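Local atomic coordinates of 26.7 kDa salivary protein (PDB entry 6MT7), a protein that binds and sequesters cysteinyl leukotrienes and a thromboxane A2 analogue, modulating the blood feeding of female sand flies and inhibiting platelet aggregation induced by low collagen concentrations. Residues A[165-174]-A[202-213]. Residues are numbered along the deposited sequence; the frame is centred on the assembly and turned at random.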
loop_
_atom_site.group_PDB
_atom_site.type_symbol
_atom_site.label_atom_id
_atom_site.label_comp_id
_atom_site.label_asym_id
_atom_site.label_seq_id
_atom_site.Cartn_x
_atom_site.Cartn_y
_atom_site.Cartn_z
ATOM N N TYR A 165 6.643 0.791 7.709
ATOM C CA TYR A 165 6.297 -0.628 7.659
ATOM C C TYR A 165 4.810 -0.855 7.417
ATOM O O TYR A 165 4.400 -2.005 7.241
ATOM C CB TYR A 165 6.678 -1.327 8.958
ATOM C CG TYR A 165 8.153 -1.365 9.261
ATOM C CD1 TYR A 165 9.099 -1.501 8.252
ATOM C CD2 TYR A 165 8.596 -1.289 10.575
ATOM C CE1 TYR A 165 10.471 -1.549 8.556
ATOM C CE2 TYR A 165 9.949 -1.330 10.887
ATOM C CZ TYR A 165 10.876 -1.458 9.881
ATOM O OH TYR A 165 12.218 -1.498 10.221
ATOM N N ARG A 166 4.007 0.214 7.401
ATOM C CA ARG A 166 2.555 0.136 7.243
ATOM C C ARG A 166 1.925 -0.735 8.325
ATOM O O ARG A 166 0.998 -1.513 8.076
ATOM C CB ARG A 166 2.153 -0.329 5.840
ATOM C CG ARG A 166 1.965 0.840 4.857
ATOM C CD ARG A 166 3.314 1.479 4.505
ATOM N NE ARG A 166 3.185 2.584 3.552
ATOM C CZ ARG A 166 4.221 3.218 3.000
ATOM N NH1 ARG A 166 5.469 2.869 3.303
ATOM N NH2 ARG A 166 4.018 4.196 2.125
ATOM N N LEU A 167 2.422 -0.583 9.553
ATOM C CA LEU A 167 1.677 -1.065 10.708
ATOM C C LEU A 167 0.566 -0.091 11.080
ATOM O O LEU A 167 -0.490 -0.515 11.564
ATOM C CB LEU A 167 2.615 -1.277 11.897
ATOM C CG LEU A 167 3.827 -2.165 11.595
ATOM C CD1 LEU A 167 4.727 -2.304 12.819
ATOM C CD2 LEU A 167 3.373 -3.521 11.096
ATOM N N VAL A 168 0.798 1.207 10.865
ATOM C CA VAL A 168 -0.167 2.272 11.107
ATOM C C VAL A 168 -0.150 3.203 9.903
ATOM O O VAL A 168 0.818 3.247 9.141
ATOM C CB VAL A 168 0.126 3.084 12.397
ATOM C CG1 VAL A 168 0.026 2.197 13.646
ATOM C CG2 VAL A 168 1.499 3.795 12.322
ATOM N N ASP A 169 -1.231 3.972 9.748
ATOM C CA ASP A 169 -1.308 4.972 8.688
ATOM C C ASP A 169 -0.885 6.339 9.238
ATOM O O ASP A 169 -0.331 6.447 10.336
ATOM C CB ASP A 169 -2.710 4.985 8.063
ATOM C CG ASP A 169 -3.814 5.370 9.048
ATOM O OD1 ASP A 169 -3.534 5.974 10.108
ATOM O OD2 ASP A 169 -4.986 5.050 8.756
ATOM N N GLU A 170 -1.141 7.407 8.474
ATOM C CA GLU A 170 -0.730 8.744 8.909
ATOM C C GLU A 170 -1.450 9.189 10.176
ATOM O O GLU A 170 -0.927 10.030 10.919
ATOM C CB GLU A 170 -0.970 9.771 7.806
ATOM C CG GLU A 170 -0.297 9.458 6.494
ATOM C CD GLU A 170 -1.073 8.454 5.679
ATOM O OE1 GLU A 170 -2.301 8.370 5.863
ATOM O OE2 GLU A 170 -0.448 7.745 4.859
ATOM N N ASP A 171 -2.648 8.662 10.433
ATOM C CA ASP A 171 -3.393 8.984 11.646
ATOM C C ASP A 171 -2.958 8.171 12.851
ATOM O O ASP A 171 -3.591 8.275 13.907
ATOM C CB ASP A 171 -4.890 8.764 11.422
ATOM C CG ASP A 171 -5.527 9.881 10.647
ATOM O OD1 ASP A 171 -5.021 11.023 10.720
ATOM O OD2 ASP A 171 -6.533 9.612 9.964
ATOM N N ASN A 172 -1.911 7.364 12.721
ATOM C CA ASN A 172 -1.537 6.409 13.756
ATOM C C ASN A 172 -2.691 5.459 14.068
ATOM O O ASN A 172 -2.927 5.092 15.220
ATOM C CB ASN A 172 -1.047 7.121 15.019
ATOM C CG ASN A 172 0.399 7.552 14.908
ATOM O OD1 ASN A 172 1.278 6.732 14.653
ATOM N ND2 ASN A 172 0.653 8.841 15.090
ATOM N N GLU A 173 -3.424 5.072 13.038
ATOM C CA GLU A 173 -4.411 4.017 13.180
ATOM C C GLU A 173 -3.887 2.741 12.534
ATOM O O GLU A 173 -3.311 2.809 11.444
ATOM C CB GLU A 173 -5.741 4.409 12.528
ATOM C CG GLU A 173 -6.840 3.373 12.702
ATOM C CD GLU A 173 -8.129 3.762 12.005
ATOM O OE1 GLU A 173 -8.291 4.965 11.693
ATOM O OE2 GLU A 173 -8.981 2.869 11.787
ATOM N N PRO A 174 -4.038 1.578 13.176
ATOM C CA PRO A 174 -3.495 0.345 12.584
ATOM C C PRO A 174 -4.075 0.091 11.206
ATOM O O PRO A 174 -5.230 0.413 10.917
ATOM C CB PRO A 174 -3.918 -0.750 13.572
ATOM C CG PRO A 174 -4.124 -0.032 14.867
ATOM C CD PRO A 174 -4.628 1.338 14.507
ATOM N N GLY A 202 -2.121 8.599 19.643
ATOM C CA GLY A 202 -0.948 9.166 19.005
ATOM C C GLY A 202 0.056 8.101 18.596
ATOM O O GLY A 202 -0.290 6.953 18.290
ATOM N N CYS A 203 1.331 8.485 18.601
ATOM C CA CYS A 203 2.363 7.548 18.180
ATOM C C CYS A 203 2.525 6.369 19.138
ATOM O O CYS A 203 3.277 5.439 18.826
ATOM C CB CYS A 203 3.694 8.282 17.995
ATOM S SG CYS A 203 4.339 9.140 19.459
ATOM N N LYS A 204 1.839 6.364 20.287
ATOM C CA LYS A 204 1.883 5.174 21.128
ATOM C C LYS A 204 1.190 3.995 20.455
ATOM O O LYS A 204 1.534 2.839 20.736
ATOM C CB LYS A 204 1.253 5.449 22.491
ATOM C CG LYS A 204 1.929 6.576 23.252
ATOM C CD LYS A 204 3.369 6.237 23.567
ATOM C CE LYS A 204 3.966 7.255 24.531
ATOM N NZ LYS A 204 5.444 7.336 24.400
ATOM N N VAL A 205 0.212 4.261 19.583
ATOM C CA VAL A 205 -0.324 3.200 18.729
ATOM C C VAL A 205 0.786 2.620 17.865
ATOM O O VAL A 205 0.931 1.397 17.737
ATOM C CB VAL A 205 -1.481 3.723 17.858
ATOM C CG1 VAL A 205 -1.993 2.611 16.945
ATOM C CG2 VAL A 205 -2.608 4.254 18.715
ATOM N N ALA A 206 1.588 3.498 17.262
ATOM C CA ALA A 206 2.704 3.053 16.434
ATOM C C ALA A 206 3.672 2.190 17.233
ATOM O O ALA A 206 4.077 1.109 16.788
ATOM C CB ALA A 206 3.425 4.267 15.843
ATOM N N ASP A 207 4.060 2.657 18.421
ATOM C CA ASP A 207 5.013 1.907 19.227
ATOM C C ASP A 207 4.440 0.571 19.674
ATOM O O ASP A 207 5.154 -0.441 19.701
ATOM C CB ASP A 207 5.437 2.731 20.441
ATOM C CG ASP A 207 6.527 3.727 20.113
ATOM O OD1 ASP A 207 6.653 4.111 18.930
ATOM O OD2 ASP A 207 7.259 4.127 21.037
ATOM N N THR A 208 3.157 0.549 20.042
ATOM C CA THR A 208 2.555 -0.702 20.485
ATOM C C THR A 208 2.503 -1.716 19.349
ATOM O O THR A 208 2.827 -2.893 19.549
ATOM C CB THR A 208 1.166 -0.442 21.067
ATOM O OG1 THR A 208 1.268 0.559 22.085
ATOM C CG2 THR A 208 0.594 -1.710 21.694
HETATM N N MSE A 209 2.144 -1.277 18.142
HETATM C CA MSE A 209 2.183 -2.174 16.989
HETATM C C MSE A 209 3.580 -2.710 16.718
HETATM O O MSE A 209 3.769 -3.911 16.508
HETATM C CB MSE A 209 1.636 -1.477 15.728
HETATM C CG MSE A 209 0.153 -1.133 15.840
HETATM SE SE MSE A 209 -0.942 -2.753 15.640
HETATM C CE MSE A 209 -0.223 -3.351 13.963
ATOM N N TYR A 210 4.555 -1.803 16.721
ATOM C CA TYR A 210 5.938 -2.197 16.478
ATOM C C TYR A 210 6.392 -3.249 17.483
ATOM O O TYR A 210 6.893 -4.315 17.104
ATOM C CB TYR A 210 6.834 -0.953 16.535
ATOM C CG TYR A 210 8.292 -1.188 16.198
ATOM C CD1 TYR A 210 9.163 -1.751 17.128
ATOM C CD2 TYR A 210 8.805 -0.831 14.953
ATOM C CE1 TYR A 210 10.499 -1.974 16.819
ATOM C CE2 TYR A 210 10.139 -1.041 14.644
ATOM C CZ TYR A 210 10.977 -1.611 15.578
ATOM O OH TYR A 210 12.301 -1.815 15.263
ATOM N N ASN A 211 6.231 -2.959 18.778
ATOM C CA ASN A 211 6.717 -3.869 19.808
ATOM C C ASN A 211 5.964 -5.189 19.789
ATOM O O ASN A 211 6.549 -6.240 20.081
ATOM C CB ASN A 211 6.605 -3.211 21.180
ATOM C CG ASN A 211 7.543 -2.030 21.331
ATOM O OD1 ASN A 211 8.613 -2.006 20.732
ATOM N ND2 ASN A 211 7.143 -1.046 22.121
ATOM N N CYS A 212 4.676 -5.155 19.438
ATOM C CA CYS A 212 3.881 -6.379 19.407
ATOM C C CYS A 212 4.301 -7.283 18.257
ATOM O O CYS A 212 4.433 -8.502 18.435
ATOM C CB CYS A 212 2.393 -6.042 19.306
ATOM S SG CYS A 212 1.304 -7.486 19.240
ATOM N N VAL A 213 4.516 -6.710 17.069
ATOM C CA VAL A 213 4.963 -7.516 15.937
ATOM C C VAL A 213 6.337 -8.105 16.231
ATOM O O VAL A 213 6.590 -9.288 15.982
ATOM C CB VAL A 213 4.965 -6.676 14.642
ATOM C CG1 VAL A 213 5.689 -7.419 13.516
ATOM C CG2 VAL A 213 3.532 -6.335 14.207
#
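OD1 of Asp-169 grips the turn that lays Asn-172 against Gly-202 and Val-205. Glu-173 N donates to Asp-169 OD1 at 3.1 Å, meeting it from above the carboxylate plane with an N-H...O angle of 161°, and Asp-171 N adds a weak bond. Asp-169 N and Glu-173 O pair as well, so the type I turn from Asp-169 to Asn-172 is pinned from backbone and side chain alike. No hydrogen bond crosses to the helix; Asn-172 meets it by contact alone, its CB 3.4 Å from Gly-202 O and its OD1 3.5 Å from Ala-206 CB. Asn-172 O rests on the isopropyl group of Val-205, 3.2 Å from its CG1. The ring of Pro-174 stands about square to that valine and touches CG1 too.

Helix 203-216 is stapled near both ends of 202-213, Cys-203 to Cys-156 and Cys-212 to Cys-193. With Cys-144 to Cys-160 these give the 1-3, 2-5, 4-6 pairing of odorant-binding proteins, here away from the detergent-filled pocket.

Farther along, Val-168 sends CG1 between Val-205 and Met-209, while CG2 lies 4.0 Å from Ala-206 CB. Selenomethionine Met-209 is bent at chi2 and chi3 (-75° and -54°), which folds CE back to 3.7 Å from Leu-167 O. Leu-167 splits its branches: CD1 packs on the backbone of Tyr-210, and CD2 meets Val-213 CG2 tip to tip. Beyond it, Tyr-210 CE2 comes in at the ring edge of Tyr-165, in the plane of that ring, 3.8 Å from Tyr-165 CE2; Leu-221 of helix 220-227 touches both tyrosines.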